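Local coordinates for Low molecular weight heat shock protein (Xanthomonas axonopodis pv. citri, PDB 3GLA) that is a small heat-shock protein of the alpha-crystallin family, a stress-response chaperone that probably holds unfolding proteins back from aggregation, at the interface of chains A and B. Sequence-based numbering; all coordinates share one arbitrary frame. Chains: chain A/B, Low molecular weight heat shock protein.

The interface of chains A and B. Residues chain A 47-49, 55-61; chain B 7-10, 19.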
# COMPACT_ATOMS: atom_id res chain seq x y z
N SER A 47 -9.62 7.46 1.35
CA SER A 47 -8.63 7.56 2.41
C SER A 47 -9.28 8.26 3.62
O SER A 47 -10.09 9.24 3.42
CB SER A 47 -7.53 8.49 1.99
OG SER A 47 -6.62 8.70 3.07
N GLU A 48 -8.82 7.86 4.81
CA GLU A 48 -9.28 8.48 6.01
C GLU A 48 -8.98 9.93 6.00
O GLU A 48 -9.66 10.69 6.69
CB GLU A 48 -8.63 7.83 7.19
CG GLU A 48 -9.03 6.33 7.34
CD GLU A 48 -8.11 5.35 6.47
OE1 GLU A 48 -7.34 5.85 5.60
OE2 GLU A 48 -8.13 4.10 6.71
N SER A 49 -7.96 10.39 5.23
CA SER A 49 -7.59 11.77 5.35
C SER A 49 -8.58 12.72 4.68
O SER A 49 -8.38 13.90 4.80
CB SER A 49 -6.20 12.09 4.79
OG SER A 49 -6.27 11.98 3.34
N ARG A 55 -7.82 17.62 11.10
CA ARG A 55 -7.26 16.87 12.29
C ARG A 55 -5.96 16.12 11.87
O ARG A 55 -5.24 15.64 12.72
CB ARG A 55 -8.25 15.89 12.76
CG ARG A 55 -9.42 16.60 13.53
CD ARG A 55 -10.26 15.54 14.11
NE ARG A 55 -11.19 16.03 15.11
CZ ARG A 55 -10.88 16.34 16.38
NH1 ARG A 55 -9.62 16.30 16.87
NH2 ARG A 55 -11.87 16.75 17.17
N PHE A 56 -5.62 16.12 10.59
CA PHE A 56 -4.35 15.47 10.19
C PHE A 56 -3.19 16.34 10.31
O PHE A 56 -3.19 17.43 9.76
CB PHE A 56 -4.48 14.96 8.73
CG PHE A 56 -5.35 13.75 8.65
CD1 PHE A 56 -6.75 13.81 8.77
CD2 PHE A 56 -4.74 12.47 8.52
CE1 PHE A 56 -7.53 12.63 8.74
CE2 PHE A 56 -5.54 11.33 8.43
CZ PHE A 56 -6.92 11.37 8.58
N SER A 57 -2.15 15.87 10.92
CA SER A 57 -0.91 16.61 11.02
C SER A 57 -0.04 16.26 9.90
O SER A 57 0.91 16.97 9.56
CB SER A 57 -0.23 16.31 12.33
OG SER A 57 0.03 14.92 12.42
N ARG A 58 -0.38 15.14 9.25
CA ARG A 58 0.40 14.83 8.02
C ARG A 58 -0.51 14.00 7.15
O ARG A 58 -1.28 13.16 7.60
CB ARG A 58 1.79 14.27 8.16
CG ARG A 58 1.83 12.87 8.25
CD ARG A 58 3.23 12.24 8.39
NE ARG A 58 4.06 12.97 9.35
CZ ARG A 58 5.35 13.16 9.13
NH1 ARG A 58 5.95 12.71 8.05
NH2 ARG A 58 6.09 13.83 10.07
N ILE A 59 -0.39 14.30 5.87
CA ILE A 59 -1.15 13.54 4.90
C ILE A 59 -0.20 13.24 3.80
O ILE A 59 0.19 14.14 3.03
CB ILE A 59 -2.37 14.28 4.38
CG1 ILE A 59 -3.34 14.57 5.55
CG2 ILE A 59 -3.04 13.39 3.30
CD1 ILE A 59 -4.48 15.46 5.04
N GLU A 60 0.28 12.00 3.73
CA GLU A 60 1.21 11.60 2.73
C GLU A 60 0.56 10.60 1.79
O GLU A 60 1.08 10.41 0.70
CB GLU A 60 2.46 10.86 3.21
CG GLU A 60 3.24 11.79 4.22
CD GLU A 60 4.30 11.07 4.93
OE1 GLU A 60 4.40 9.87 4.78
OE2 GLU A 60 5.12 11.76 5.60
N ARG A 61 -0.47 9.94 2.21
CA ARG A 61 -0.93 8.83 1.38
C ARG A 61 -1.79 9.31 0.29
O ARG A 61 -2.66 10.14 0.47
CB ARG A 61 -1.73 7.83 2.25
CG ARG A 61 -0.77 7.29 3.34
CD ARG A 61 -1.45 6.17 4.12
NE ARG A 61 -2.72 6.52 4.40
CZ ARG A 61 -3.85 5.90 4.68
NH1 ARG A 61 -4.23 4.64 4.53
NH2 ARG A 61 -4.73 6.77 5.03
N VAL B 7 2.52 7.78 5.17
CA VAL B 7 1.73 7.69 6.42
C VAL B 7 0.88 8.94 6.51
O VAL B 7 1.29 10.06 6.06
CB VAL B 7 2.74 7.74 7.52
CG1 VAL B 7 2.13 8.06 8.80
CG2 VAL B 7 3.49 6.37 7.53
N ASP B 8 -0.29 8.75 6.97
CA ASP B 8 -1.05 9.95 7.41
C ASP B 8 -1.17 9.86 8.90
O ASP B 8 -1.24 8.74 9.49
CB ASP B 8 -2.47 9.87 6.88
CG ASP B 8 -2.55 9.92 5.38
OD1 ASP B 8 -1.60 10.32 4.75
OD2 ASP B 8 -3.63 9.46 4.90
N ILE B 9 -1.25 11.03 9.53
CA ILE B 9 -1.39 10.97 11.00
C ILE B 9 -2.43 11.99 11.37
O ILE B 9 -2.41 13.12 10.85
CB ILE B 9 -0.12 11.41 11.65
CG1 ILE B 9 0.99 10.45 11.28
CG2 ILE B 9 -0.31 11.48 13.26
CD1 ILE B 9 2.42 10.81 11.85
N LYS B 10 -3.34 11.55 12.22
CA LYS B 10 -4.52 12.30 12.59
C LYS B 10 -4.54 12.38 14.09
O LYS B 10 -4.26 11.44 14.82
CB LYS B 10 -5.76 11.57 12.11
CG LYS B 10 -6.99 12.28 12.39
CD LYS B 10 -8.14 11.34 12.09
CE LYS B 10 -9.44 12.23 12.12
NZ LYS B 10 -10.54 11.27 11.98
N TYR B 19 -1.81 6.10 9.85
CA TYR B 19 -2.23 5.13 8.83
C TYR B 19 -1.03 5.01 7.92
O TYR B 19 -0.47 6.01 7.49
CB TYR B 19 -3.35 5.71 7.98
CG TYR B 19 -4.57 6.11 8.76
CD1 TYR B 19 -5.58 5.22 9.00
CD2 TYR B 19 -4.67 7.42 9.23
CE1 TYR B 19 -6.74 5.62 9.73
CE2 TYR B 19 -5.77 7.82 9.90
CZ TYR B 19 -6.78 6.92 10.11
OH TYR B 19 -7.85 7.39 10.89
O HOH W 1 -4.45 10.17 2.60
O HOH W 2 -10.44 10.48 9.40
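This is the strand-exchange dimer contact typical of bacterial and plant small heat-shock proteins. The loop of one alpha-crystallin domain reaches over, and its short strands, 56-56 and 58-59, pair antiparallel with the edge strand 7-11 of the other. The interface is two-fold symmetric, so the patch has a twin with the chains exchanged.

Backbone pairing centres on B:Ile9. Its O accepts from the N of A:Ser57 and the N of A:Arg58, both in the carbonyl plane. B:Ile9 N gives a bond to A:Arg58 O at 2.9 Å, from above that carbonyl plane. At the strand end, the extended A:Glu60 side chain brings OE1 to B:Val7 N at 2.8 Å. Its OE2 takes A:Arg58 NH1 in a salt bridge on the same side.

The carboxylate of B:Asp8 is the polar hub. OD1 takes two backbone N-H groups. A:Glu60 N meets B:Asp8 OD1 at 2.7 Å, nearly along its C-O axis; A:Arg61 N is received on the syn lone pair of OD1 in a straight bond (169° at H). B:Asp8 OD2 is gripped by A:Arg61 NE and A:Arg61 NH2, the latter at 2.9 Å, both from above the carboxylate plane. The guanidinium and carboxylate planes are 77° apart, so this is not a flat paired bridge. Water 1 joins OD2 to A:Ser47 OG, A:Ser49 OG and A:Arg61 O. The N-H donors and the nearby guanidinium would favour a charged aspartate.

A:Arg61 bends at chi3 (-43°), and its guanidinium lies nearly parallel to the B:Tyr19 ring, with B:Tyr19 CB centred over its face. A:Glu48 OE1 holds A:Arg61 NH2 from the edge at 2.8 Å and likely fixes its rotation. The bent A:Glu48 chain stacks on the tyrosine ring, A:Glu48 CG being 3.4 Å from B:Tyr19 CE1.

The A:Phe56 ring lies between A:Ser49 CA and the extended B:Lys10 chain, whose CB sits over its centre, 3.7 Å from the centroid. Water 2 links B:Lys10 NZ to A:Glu48 O. The A:Arg58 chain lies beside B:Ile9, pointing the same way, with its CD against CD1 of the isoleucine.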